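Local atomic coordinates of U4/U6 snRNA-associated-splicing factor PRP24 (PDB entry 4N0T), a protein that binds U6 small nuclear RNA, promotes its annealing with U4 RNA and acts as a recycling factor of the spliceosome. Residues A[176-180]-A[228-234]; A[179-185]-A[248-254]; A[205-211]-A[223-229]. All coordinates share one frame; numbering follows the deposited sequence.

Contact 1: residues A[176-180]-A[228-234]; sequences EGREI and FENKDSA. With nucleotides of chain B.
Phe228 meets Arg178 through its backbone at both ends: its N-H donates to Arg178 O over 2.8 Å in a nearly straight bond (174°), and its own carbonyl O receives Arg178 NH1 at 2.9 Å, close to the plane of the guanidinium group. The arginine reaches back because its chain bends at chi3 (-74°), which also brings NE to Glu176 OE1 at 2.9 Å in a salt bridge; the group has a second acidic partner in Glu206, at NH1. The two carboxylates and the carbonyl thus probably fix the rotation of the group. At the rim of the Phe228 ring, CE1 is touched in the ring plane by Ile180 CD1, at 3.8 Å. Glu229 O then lies 3.4 Å from Arg178 CD, so the aliphatic part of the arginine runs along the turn. Asn230 is the N-cap of helix 231-237, its OD1 accepting from Ser233 N at 3.2 Å. Lys231 lays CG against Gly177 O (3.4 Å), and Ala234 CB packs under the same carbonyl, a buried oxygen without a polar partner. Gly177, with its positive phi, closes the preceding helix in a Schellman motif, and its missing side chain leaves room for the lysine. The contact joins the start of the first strand to the strand-to-helix turn before the second helix of an RNA recognition motif, the third in this protein.

Contact 2: residues A[179-185]-A[248-254]; sequences EIMIRNL and REISVSL. With nucleotides of chain B.
Met181 and Ser253 form a hydrogen-bonded pair in the antiparallel sheet of the third RNA recognition motif, where strand 179-185 lies beside strand 248-254. Met181 N donates to Ser253 O at 2.7 Å, and Arg183 and Ser251 repeat the pattern two residues along. On the face turned to helix 192-199 the fit is apolar. Ile180 sends CD1 against Val252 CG1 (3.9 Å), a chi1 of 58° turning that branch toward the valine, while Leu185 CD2 rests on Ile250 CG2; Phe199 of the helix packs over Ile180, Ile182 and Val252. The other face receives RNA. The base of A62 of chain B lies over the guanidinium of Arg183, with A62 C5 3.3 Å above the guanidinium plane and over its centre. The N3 side of this adenine comes down at the small Ser251, whose OG sits 2.8 Å from A62 N3, whereas Ser253 OG lies beside Arg183 NH2. A water bound to Arg183 NE, Met181 O and Ser253 OG helps hold the arginine in place. Were Arg183 replaced by an alanine, the A62 base would probably lose the flat group lying over it and the water its NE-H donor. Toward the start of the strand, Met181 stretches out fully and lays SD against the adenine of A13 of chain B, 3.5 Å from C5, a bump rising beside the acidic Glu179, whose OE1 accepts from N4 of C14 of chain B and is also hydrogen-bonded to Thr174 OG1. Asn184 and Leu185 together face Cys222 in a G1 bulge. At that end Arg248 folds over the first strand, and its NH1 comes down on Asn184 O at 3.0 Å from above the carbonyl plane.

Contact 3: residues A[205-211]-A[223-229]; sequences IEKINIP and CAFMVFE. With nucleotides of chain B.
Val227 O is gripped by two backbone N-H groups, that of Glu206 at 2.7 Å and, more weakly, that of Lys207 at 3.3 Å. The doubled grip marks a classic beta bulge in strand 205-209, the strand that borders the sheet. Beyond it the pairing is regular, with Val227 N reaching Lys207 O and Asn209 and Phe225 exchanging bonds in both directions. The bulge sets Glu206 alongside Val227, pointing the same way, with its carboxylate carbon CD against CG1; the acid itself is paired with Arg178. On the face toward helix 192-199, Ile205 and Ile208 meet Met226. Ile205 CD1 touches Met226 SD at 3.7 Å, and a bend at chi3 (-58°) turns the methionine methyl CE toward Ile208 CD1. The opposite face carries RNA. The cytosine of C14 of chain B lies over the Phe225 ring, its C2 3.3 Å above the ring plane and offset toward the rim, while the edge of the same ring meets O4' of A13 of chain B at 3.4 Å from CZ. Asn209 stands beside the phenylalanine and gives C14 a weak hydrogen bond, 3.0 Å from ND2 to C14 O2. Pro211 CG lies near the sugar oxygen O4' of C14, so the nucleotide is approached from its base and its sugar alike. Nearer the bulge, Lys207, extended throughout, carries NZ to O2' of A15 of chain B at 2.8 Å. A ring under a base, an amide at O2 and an ammonium group at a 2'-hydroxyl are consistent with a surface that contacts both base and ribose, as RNA recognition motif sheets do when they bind single-stranded RNA.

Overall arrangement
All three contacts belong to one RNA recognition motif. Strand 179-185 serves contacts 1 and 2, while contact 3 pairs strand 222-228 with the border strand 205-209 and is nested along the chain inside the loops the other two close. Backbone bonds of Ile180 and Ile182 to Met226 and Ala224 join these strands into one sheet. Contact 2 is the buried one, apolar on its helix side; contacts 1 and 3 are partly buried. Contact 1 relies on a charged network at the sheet's end, which a salt bridge from Arg178 to Glu206 carries into contact 3. RNA spans all three: Glu179 and Phe225 meet the same cytosine.

Contact 1: residues A[176-180]-A[228-234]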
# COMPACT_ATOMS: atom_id res chain seq x y z
N GLU A 176 -1.02 -11.71 14.40
CA GLU A 176 -0.19 -12.42 15.37
C GLU A 176 -0.71 -13.82 15.72
O GLU A 176 -0.09 -14.53 16.51
CB GLU A 176 -0.06 -11.60 16.67
CG GLU A 176 0.89 -10.41 16.55
CD GLU A 176 0.69 -9.40 17.67
OE1 GLU A 176 0.17 -9.77 18.74
OE2 GLU A 176 1.08 -8.22 17.48
N GLY A 177 -1.84 -14.19 15.13
CA GLY A 177 -2.39 -15.52 15.33
C GLY A 177 -3.12 -15.66 16.65
O GLY A 177 -3.19 -16.75 17.21
N ARG A 178 -3.65 -14.55 17.15
CA ARG A 178 -4.32 -14.58 18.46
C ARG A 178 -5.83 -14.56 18.37
O ARG A 178 -6.51 -14.58 19.39
CB ARG A 178 -3.86 -13.38 19.30
CG ARG A 178 -2.39 -13.43 19.65
CD ARG A 178 -2.03 -12.36 20.67
NE ARG A 178 -2.00 -10.99 20.16
CZ ARG A 178 -2.87 -10.05 20.51
NH1 ARG A 178 -3.87 -10.33 21.33
NH2 ARG A 178 -2.75 -8.82 20.03
N GLU A 179 -6.37 -14.47 17.15
CA GLU A 179 -7.81 -14.36 16.96
C GLU A 179 -8.37 -15.64 16.36
O GLU A 179 -7.91 -16.09 15.30
CB GLU A 179 -8.17 -13.17 16.05
CG GLU A 179 -9.69 -13.00 15.89
CD GLU A 179 -10.06 -11.91 14.89
OE1 GLU A 179 -9.41 -11.84 13.82
OE2 GLU A 179 -11.00 -11.12 15.17
N ILE A 180 -9.38 -16.21 17.02
CA ILE A 180 -10.06 -17.37 16.45
C ILE A 180 -11.40 -16.94 15.87
O ILE A 180 -11.99 -15.91 16.29
CB ILE A 180 -10.27 -18.51 17.48
CG1 ILE A 180 -11.07 -18.01 18.69
CG2 ILE A 180 -8.92 -19.08 17.92
CD1 ILE A 180 -11.61 -19.16 19.58
N PHE A 228 -7.43 -13.73 21.95
CA PHE A 228 -6.75 -14.11 23.19
C PHE A 228 -5.53 -13.23 23.40
O PHE A 228 -4.93 -12.76 22.42
CB PHE A 228 -6.30 -15.55 23.14
CG PHE A 228 -7.42 -16.53 23.22
CD1 PHE A 228 -8.05 -16.97 22.06
CD2 PHE A 228 -7.82 -17.04 24.45
CE1 PHE A 228 -9.10 -17.88 22.13
CE2 PHE A 228 -8.88 -17.96 24.53
CZ PHE A 228 -9.51 -18.38 23.37
N GLU A 229 -5.15 -13.02 24.66
CA GLU A 229 -3.98 -12.20 24.96
C GLU A 229 -2.70 -12.79 24.39
O GLU A 229 -1.79 -12.05 24.03
CB GLU A 229 -3.81 -12.00 26.47
CG GLU A 229 -4.64 -10.86 27.04
CD GLU A 229 -4.39 -10.68 28.53
OE1 GLU A 229 -3.39 -11.24 29.04
OE2 GLU A 229 -5.19 -9.97 29.18
N ASN A 230 -2.61 -14.11 24.33
CA ASN A 230 -1.44 -14.71 23.70
C ASN A 230 -1.73 -15.85 22.72
O ASN A 230 -2.75 -16.54 22.80
CB ASN A 230 -0.39 -15.12 24.73
CG ASN A 230 -0.88 -16.20 25.67
OD1 ASN A 230 -1.03 -17.35 25.27
ND2 ASN A 230 -1.13 -15.83 26.92
N LYS A 231 -0.81 -16.02 21.78
CA LYS A 231 -0.99 -16.95 20.68
C LYS A 231 -1.14 -18.40 21.11
O LYS A 231 -1.89 -19.17 20.50
CB LYS A 231 0.17 -16.82 19.68
CG LYS A 231 -0.10 -17.53 18.37
CD LYS A 231 1.15 -18.21 17.84
CE LYS A 231 2.22 -17.20 17.45
NZ LYS A 231 3.08 -17.75 16.36
N ASP A 232 -0.44 -18.80 22.17
CA ASP A 232 -0.54 -20.18 22.63
C ASP A 232 -1.96 -20.53 23.07
O ASP A 232 -2.43 -21.63 22.81
CB ASP A 232 0.46 -20.46 23.76
CG ASP A 232 0.24 -21.83 24.40
OD1 ASP A 232 0.54 -22.85 23.74
OD2 ASP A 232 -0.24 -21.87 25.56
N SER A 233 -2.64 -19.60 23.73
CA SER A 233 -4.03 -19.86 24.15
C SER A 233 -4.93 -20.03 22.93
O SER A 233 -5.76 -20.92 22.88
CB SER A 233 -4.55 -18.74 25.04
OG SER A 233 -3.77 -18.65 26.22
N ALA A 234 -4.77 -19.15 21.94
CA ALA A 234 -5.59 -19.29 20.74
C ALA A 234 -5.34 -20.62 20.04
O ALA A 234 -6.28 -21.27 19.58
CB ALA A 234 -5.33 -18.11 19.79
P C B 14 -15.85 -7.92 7.95
OP1 C B 14 -16.95 -7.64 6.98
OP2 C B 14 -14.47 -7.41 7.67
O5' C B 14 -16.23 -7.37 9.39
C5' C B 14 -17.53 -7.57 9.94
C4' C B 14 -17.45 -7.92 11.41
O4' C B 14 -16.77 -9.19 11.55
C3' C B 14 -16.63 -6.98 12.28
O3' C B 14 -17.35 -5.84 12.71
C2' C B 14 -16.23 -7.87 13.44
O2' C B 14 -17.34 -8.07 14.31
C1' C B 14 -16.00 -9.19 12.73
N1 C B 14 -14.58 -9.48 12.38
C2 C B 14 -13.71 -9.79 13.43
O2 C B 14 -14.12 -9.72 14.60
N3 C B 14 -12.44 -10.13 13.15
C4 C B 14 -12.01 -10.19 11.88
N4 C B 14 -10.74 -10.55 11.70
C5 C B 14 -12.88 -9.91 10.78
C6 C B 14 -14.15 -9.57 11.08

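Contact 2: residues A[179-185]-A[248-254]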
# COMPACT_ATOMS: atom_id res chain seq x y z
N GLU A 179 -6.37 -14.47 17.15
CA GLU A 179 -7.81 -14.36 16.96
C GLU A 179 -8.37 -15.64 16.36
O GLU A 179 -7.91 -16.09 15.30
CB GLU A 179 -8.17 -13.17 16.05
CG GLU A 179 -9.69 -13.00 15.89
CD GLU A 179 -10.06 -11.91 14.89
OE1 GLU A 179 -9.41 -11.84 13.82
OE2 GLU A 179 -11.00 -11.12 15.17
N ILE A 180 -9.38 -16.21 17.02
CA ILE A 180 -10.06 -17.37 16.45
C ILE A 180 -11.40 -16.94 15.87
O ILE A 180 -11.99 -15.91 16.29
CB ILE A 180 -10.27 -18.51 17.48
CG1 ILE A 180 -11.07 -18.01 18.69
CG2 ILE A 180 -8.92 -19.08 17.92
CD1 ILE A 180 -11.61 -19.16 19.58
N MET A 181 -11.87 -17.70 14.89
CA MET A 181 -13.22 -17.55 14.38
C MET A 181 -13.99 -18.81 14.75
O MET A 181 -13.53 -19.94 14.53
CB MET A 181 -13.23 -17.39 12.86
CG MET A 181 -14.62 -17.09 12.30
SD MET A 181 -14.58 -16.91 10.49
CE MET A 181 -16.21 -16.24 10.22
N ILE A 182 -15.17 -18.60 15.32
CA ILE A 182 -16.06 -19.69 15.69
C ILE A 182 -17.22 -19.65 14.70
O ILE A 182 -17.86 -18.60 14.54
CB ILE A 182 -16.58 -19.48 17.12
CG1 ILE A 182 -15.39 -19.35 18.09
CG2 ILE A 182 -17.51 -20.62 17.54
CD1 ILE A 182 -15.71 -18.62 19.39
N ARG A 183 -17.48 -20.76 14.03
CA ARG A 183 -18.52 -20.80 13.00
C ARG A 183 -19.57 -21.84 13.35
O ARG A 183 -19.30 -22.78 14.09
CB ARG A 183 -17.91 -21.11 11.62
CG ARG A 183 -17.09 -19.93 11.08
CD ARG A 183 -16.39 -20.25 9.75
NE ARG A 183 -15.25 -21.16 9.92
CZ ARG A 183 -14.33 -21.34 8.98
NH1 ARG A 183 -14.43 -20.70 7.82
NH2 ARG A 183 -13.31 -22.18 9.18
N ASN A 184 -20.75 -21.64 12.78
CA ASN A 184 -21.89 -22.54 12.90
C ASN A 184 -22.48 -22.59 14.29
O ASN A 184 -23.05 -23.59 14.69
CB ASN A 184 -21.54 -23.94 12.41
CG ASN A 184 -21.32 -23.98 10.92
OD1 ASN A 184 -21.76 -23.08 10.18
ND2 ASN A 184 -20.62 -25.03 10.45
N LEU A 185 -22.37 -21.48 15.02
CA LEU A 185 -23.12 -21.36 16.26
C LEU A 185 -24.60 -21.23 15.91
O LEU A 185 -24.95 -20.72 14.85
CB LEU A 185 -22.67 -20.10 17.00
CG LEU A 185 -21.27 -20.12 17.61
CD1 LEU A 185 -20.80 -18.68 17.89
CD2 LEU A 185 -21.26 -20.93 18.91
N ARG A 248 -25.00 -28.35 19.10
CA ARG A 248 -24.48 -27.83 17.84
C ARG A 248 -22.98 -28.13 17.74
O ARG A 248 -22.21 -27.83 18.66
CB ARG A 248 -24.77 -26.33 17.78
CG ARG A 248 -24.35 -25.65 16.51
CD ARG A 248 -25.09 -26.17 15.29
NE ARG A 248 -26.47 -25.69 15.15
CZ ARG A 248 -26.82 -24.59 14.47
NH1 ARG A 248 -25.90 -23.81 13.91
NH2 ARG A 248 -28.10 -24.26 14.36
N GLU A 249 -22.56 -28.74 16.63
CA GLU A 249 -21.13 -28.94 16.42
C GLU A 249 -20.57 -27.67 15.82
O GLU A 249 -21.01 -27.23 14.75
CB GLU A 249 -20.88 -30.09 15.45
CG GLU A 249 -19.42 -30.29 15.12
CD GLU A 249 -19.18 -31.42 14.13
OE1 GLU A 249 -19.85 -32.46 14.24
OE2 GLU A 249 -18.30 -31.26 13.27
N ILE A 250 -19.62 -27.07 16.52
CA ILE A 250 -19.01 -25.81 16.09
C ILE A 250 -17.69 -26.01 15.37
O ILE A 250 -17.02 -27.03 15.53
CB ILE A 250 -18.82 -24.86 17.30
CG1 ILE A 250 -17.87 -25.48 18.34
CG2 ILE A 250 -20.18 -24.52 17.93
CD1 ILE A 250 -17.43 -24.51 19.43
N SER A 251 -17.31 -25.01 14.56
CA SER A 251 -16.00 -25.00 13.93
C SER A 251 -15.20 -23.90 14.59
O SER A 251 -15.74 -22.84 14.91
CB SER A 251 -16.10 -24.70 12.42
OG SER A 251 -16.69 -25.79 11.74
N VAL A 252 -13.91 -24.16 14.80
CA VAL A 252 -13.01 -23.18 15.39
C VAL A 252 -11.72 -23.19 14.61
O VAL A 252 -11.12 -24.24 14.37
CB VAL A 252 -12.70 -23.50 16.88
CG1 VAL A 252 -11.85 -22.40 17.49
CG2 VAL A 252 -14.00 -23.69 17.68
N SER A 253 -11.28 -22.01 14.20
CA SER A 253 -10.10 -21.89 13.36
C SER A 253 -9.45 -20.57 13.64
O SER A 253 -10.10 -19.67 14.18
CB SER A 253 -10.51 -21.95 11.89
OG SER A 253 -11.37 -20.87 11.57
N LEU A 254 -8.17 -20.44 13.28
CA LEU A 254 -7.53 -19.13 13.29
C LEU A 254 -8.14 -18.26 12.20
O LEU A 254 -8.27 -18.70 11.04
CB LEU A 254 -6.02 -19.23 13.05
CG LEU A 254 -5.15 -19.81 14.16
CD1 LEU A 254 -3.69 -19.69 13.76
CD2 LEU A 254 -5.39 -19.09 15.46
P A B 62 -8.95 -25.88 6.23
OP1 A B 62 -9.87 -24.71 6.28
OP2 A B 62 -7.60 -25.78 6.84
O5' A B 62 -9.68 -27.12 6.92
C5' A B 62 -11.01 -27.48 6.57
C4' A B 62 -11.88 -27.60 7.79
O4' A B 62 -12.16 -26.28 8.32
C3' A B 62 -13.24 -28.23 7.58
O3' A B 62 -13.19 -29.64 7.61
C2' A B 62 -14.07 -27.63 8.70
O2' A B 62 -13.78 -28.30 9.92
C1' A B 62 -13.50 -26.21 8.77
N9 A B 62 -14.20 -25.26 7.90
C8 A B 62 -13.71 -24.75 6.72
N7 A B 62 -14.52 -23.91 6.13
C5 A B 62 -15.62 -23.86 6.98
C6 A B 62 -16.83 -23.13 6.91
N6 A B 62 -17.15 -22.30 5.91
N1 A B 62 -17.71 -23.30 7.92
C2 A B 62 -17.39 -24.13 8.91
N3 A B 62 -16.29 -24.87 9.09
C4 A B 62 -15.43 -24.67 8.07
P C B 14 -15.85 -7.92 7.95
OP1 C B 14 -16.95 -7.64 6.98
OP2 C B 14 -14.47 -7.41 7.67
O5' C B 14 -16.23 -7.37 9.39
C5' C B 14 -17.53 -7.57 9.94
C4' C B 14 -17.45 -7.92 11.41
O4' C B 14 -16.77 -9.19 11.55
C3' C B 14 -16.63 -6.98 12.28
O3' C B 14 -17.35 -5.84 12.71
C2' C B 14 -16.23 -7.87 13.44
O2' C B 14 -17.34 -8.07 14.31
C1' C B 14 -16.00 -9.19 12.73
N1 C B 14 -14.58 -9.48 12.38
C2 C B 14 -13.71 -9.79 13.43
O2 C B 14 -14.12 -9.72 14.60
N3 C B 14 -12.44 -10.13 13.15
C4 C B 14 -12.01 -10.19 11.88
N4 C B 14 -10.74 -10.55 11.70
C5 C B 14 -12.88 -9.91 10.78
C6 C B 14 -14.15 -9.57 11.08
P A B 13 -20.56 -10.16 7.61
OP1 A B 13 -20.74 -8.70 7.86
OP2 A B 13 -20.14 -10.70 6.30
O5' A B 13 -19.55 -10.65 8.73
C5' A B 13 -18.65 -11.73 8.48
C4' A B 13 -17.23 -11.27 8.69
O4' A B 13 -16.37 -12.43 8.81
C3' A B 13 -16.64 -10.42 7.57
O3' A B 13 -15.71 -9.51 8.15
C2' A B 13 -15.86 -11.46 6.76
O2' A B 13 -14.85 -10.92 5.95
C1' A B 13 -15.30 -12.30 7.90
N9 A B 13 -14.82 -13.63 7.56
C8 A B 13 -15.45 -14.66 6.91
N7 A B 13 -14.72 -15.75 6.85
C5 A B 13 -13.55 -15.41 7.51
C6 A B 13 -12.38 -16.13 7.79
N6 A B 13 -12.18 -17.40 7.41
N1 A B 13 -11.41 -15.49 8.48
C2 A B 13 -11.60 -14.23 8.86
N3 A B 13 -12.65 -13.45 8.65
C4 A B 13 -13.60 -14.11 7.96
O HOH W 1 -14.06 -21.68 12.36
O HOH W 2 -12.45 -24.54 11.42
O HOH W 3 -19.41 -26.83 12.32

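Contact 3: residues A[205-211]-A[223-229]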
# COMPACT_ATOMS: atom_id res chain seq x y z
N ILE A 205 -9.01 -13.81 27.65
CA ILE A 205 -9.67 -13.31 26.44
C ILE A 205 -9.61 -11.79 26.41
O ILE A 205 -10.10 -11.10 27.31
CB ILE A 205 -11.13 -13.77 26.39
CG1 ILE A 205 -11.19 -15.29 26.25
CG2 ILE A 205 -11.86 -13.11 25.22
CD1 ILE A 205 -12.58 -15.86 26.48
N GLU A 206 -9.00 -11.25 25.36
CA GLU A 206 -8.87 -9.81 25.21
C GLU A 206 -10.16 -9.17 24.68
O GLU A 206 -10.54 -8.07 25.10
CB GLU A 206 -7.68 -9.51 24.29
CG GLU A 206 -7.52 -8.05 23.89
CD GLU A 206 -6.49 -7.88 22.79
OE1 GLU A 206 -5.40 -8.49 22.87
OE2 GLU A 206 -6.77 -7.12 21.82
N LYS A 207 -10.85 -9.85 23.76
CA LYS A 207 -11.96 -9.22 23.06
C LYS A 207 -12.82 -10.29 22.40
O LYS A 207 -12.31 -11.32 21.96
CB LYS A 207 -11.43 -8.26 22.00
CG LYS A 207 -12.47 -7.30 21.42
CD LYS A 207 -11.82 -6.28 20.46
CE LYS A 207 -12.83 -5.23 19.98
NZ LYS A 207 -12.25 -4.26 18.99
N ILE A 208 -14.13 -10.04 22.34
CA ILE A 208 -15.04 -10.90 21.58
C ILE A 208 -15.83 -10.02 20.62
O ILE A 208 -16.39 -8.99 21.02
CB ILE A 208 -15.99 -11.70 22.52
CG1 ILE A 208 -15.17 -12.71 23.33
CG2 ILE A 208 -17.03 -12.43 21.71
CD1 ILE A 208 -15.97 -13.55 24.26
N ASN A 209 -15.83 -10.38 19.34
CA ASN A 209 -16.55 -9.59 18.34
C ASN A 209 -17.64 -10.43 17.69
O ASN A 209 -17.34 -11.48 17.10
CB ASN A 209 -15.62 -9.10 17.21
CG ASN A 209 -14.41 -8.32 17.70
OD1 ASN A 209 -14.55 -7.35 18.44
ND2 ASN A 209 -13.22 -8.73 17.28
N ILE A 210 -18.88 -9.98 17.77
CA ILE A 210 -19.98 -10.70 17.16
C ILE A 210 -20.59 -9.80 16.09
O ILE A 210 -21.16 -8.76 16.40
CB ILE A 210 -21.04 -11.10 18.20
CG1 ILE A 210 -20.45 -12.10 19.20
CG2 ILE A 210 -22.28 -11.69 17.52
CD1 ILE A 210 -21.31 -12.37 20.44
N PRO A 211 -20.45 -10.19 14.82
CA PRO A 211 -21.03 -9.41 13.72
C PRO A 211 -22.53 -9.18 13.97
O PRO A 211 -23.23 -10.11 14.37
CB PRO A 211 -20.82 -10.30 12.50
CG PRO A 211 -19.58 -11.10 12.84
CD PRO A 211 -19.63 -11.32 14.33
N CYS A 223 -21.61 -16.65 13.40
CA CYS A 223 -20.19 -16.66 13.69
C CYS A 223 -19.81 -15.62 14.73
O CYS A 223 -20.56 -14.67 14.98
CB CYS A 223 -19.37 -16.45 12.42
SG CYS A 223 -19.57 -14.81 11.67
N ALA A 224 -18.65 -15.81 15.33
CA ALA A 224 -18.11 -14.89 16.32
C ALA A 224 -16.60 -14.98 16.26
O ALA A 224 -16.05 -15.99 15.82
CB ALA A 224 -18.61 -15.25 17.71
N PHE A 225 -15.94 -13.92 16.71
CA PHE A 225 -14.49 -13.91 16.73
C PHE A 225 -14.04 -13.65 18.15
O PHE A 225 -14.68 -12.91 18.89
CB PHE A 225 -13.95 -12.79 15.85
CG PHE A 225 -14.22 -12.98 14.38
CD1 PHE A 225 -15.45 -12.64 13.82
CD2 PHE A 225 -13.23 -13.49 13.55
CE1 PHE A 225 -15.68 -12.81 12.47
CE2 PHE A 225 -13.46 -13.66 12.18
CZ PHE A 225 -14.69 -13.31 11.65
N MET A 226 -12.92 -14.25 18.53
CA MET A 226 -12.43 -14.16 19.89
C MET A 226 -10.93 -13.94 19.84
O MET A 226 -10.20 -14.70 19.18
CB MET A 226 -12.79 -15.43 20.66
CG MET A 226 -12.21 -15.46 22.08
SD MET A 226 -12.79 -16.94 22.95
CE MET A 226 -14.57 -16.74 22.85
N VAL A 227 -10.47 -12.88 20.50
CA VAL A 227 -9.06 -12.58 20.57
C VAL A 227 -8.49 -12.93 21.94
O VAL A 227 -9.01 -12.47 22.97
CB VAL A 227 -8.82 -11.09 20.34
CG1 VAL A 227 -7.36 -10.76 20.54
CG2 VAL A 227 -9.27 -10.73 18.93
N PHE A 228 -7.43 -13.73 21.95
CA PHE A 228 -6.75 -14.11 23.19
C PHE A 228 -5.53 -13.23 23.40
O PHE A 228 -4.93 -12.76 22.42
CB PHE A 228 -6.30 -15.55 23.14
CG PHE A 228 -7.42 -16.53 23.22
CD1 PHE A 228 -8.05 -16.97 22.06
CD2 PHE A 228 -7.82 -17.04 24.45
CE1 PHE A 228 -9.10 -17.88 22.13
CE2 PHE A 228 -8.88 -17.96 24.53
CZ PHE A 228 -9.51 -18.38 23.37
N GLU A 229 -5.15 -13.02 24.66
CA GLU A 229 -3.98 -12.20 24.96
C GLU A 229 -2.70 -12.79 24.39
O GLU A 229 -1.79 -12.05 24.03
CB GLU A 229 -3.81 -12.00 26.47
CG GLU A 229 -4.64 -10.86 27.04
CD GLU A 229 -4.39 -10.68 28.53
OE1 GLU A 229 -3.39 -11.24 29.04
OE2 GLU A 229 -5.19 -9.97 29.18
P C B 14 -15.85 -7.92 7.95
OP1 C B 14 -16.95 -7.64 6.98
OP2 C B 14 -14.47 -7.41 7.67
O5' C B 14 -16.23 -7.37 9.39
C5' C B 14 -17.53 -7.57 9.94
C4' C B 14 -17.45 -7.92 11.41
O4' C B 14 -16.77 -9.19 11.55
C3' C B 14 -16.63 -6.98 12.28
O3' C B 14 -17.35 -5.84 12.71
C2' C B 14 -16.23 -7.87 13.44
O2' C B 14 -17.34 -8.07 14.31
C1' C B 14 -16.00 -9.19 12.73
N1 C B 14 -14.58 -9.48 12.38
C2 C B 14 -13.71 -9.79 13.43
O2 C B 14 -14.12 -9.72 14.60
N3 C B 14 -12.44 -10.13 13.15
C4 C B 14 -12.01 -10.19 11.88
N4 C B 14 -10.74 -10.55 11.70
C5 C B 14 -12.88 -9.91 10.78
C6 C B 14 -14.15 -9.57 11.08
P A B 15 -16.69 -4.38 12.56
OP1 A B 15 -17.60 -3.41 13.21
OP2 A B 15 -16.30 -4.23 11.14
O5' A B 15 -15.35 -4.46 13.42
C5' A B 15 -15.39 -4.59 14.83
C4' A B 15 -14.08 -5.09 15.36
O4' A B 15 -13.73 -6.35 14.73
C3' A B 15 -12.87 -4.21 15.06
O3' A B 15 -12.79 -3.09 15.92
C2' A B 15 -11.72 -5.19 15.22
O2' A B 15 -11.48 -5.46 16.59
C1' A B 15 -12.32 -6.44 14.58
N9 A B 15 -12.02 -6.48 13.14
C8 A B 15 -12.80 -6.04 12.10
N7 A B 15 -12.23 -6.21 10.92
C5 A B 15 -11.00 -6.76 11.21
C6 A B 15 -9.93 -7.16 10.39
N6 A B 15 -9.95 -7.04 9.07
N1 A B 15 -8.85 -7.69 10.99
C2 A B 15 -8.86 -7.81 12.34
N3 A B 15 -9.80 -7.46 13.22
C4 A B 15 -10.86 -6.94 12.57
P A B 13 -20.56 -10.16 7.61
OP1 A B 13 -20.74 -8.70 7.86
OP2 A B 13 -20.14 -10.70 6.30
O5' A B 13 -19.55 -10.65 8.73
C5' A B 13 -18.65 -11.73 8.48
C4' A B 13 -17.23 -11.27 8.69
O4' A B 13 -16.37 -12.43 8.81
C3' A B 13 -16.64 -10.42 7.57
O3' A B 13 -15.71 -9.51 8.15
C2' A B 13 -15.86 -11.46 6.76
O2' A B 13 -14.85 -10.92 5.95
C1' A B 13 -15.30 -12.30 7.90
N9 A B 13 -14.82 -13.63 7.56
C8 A B 13 -15.45 -14.66 6.91
N7 A B 13 -14.72 -15.75 6.85
C5 A B 13 -13.55 -15.41 7.51
C6 A B 13 -12.38 -16.13 7.79
N6 A B 13 -12.18 -17.40 7.41
N1 A B 13 -11.41 -15.49 8.48
C2 A B 13 -11.60 -14.23 8.86
N3 A B 13 -12.65 -13.45 8.65
C4 A B 13 -13.60 -14.11 7.96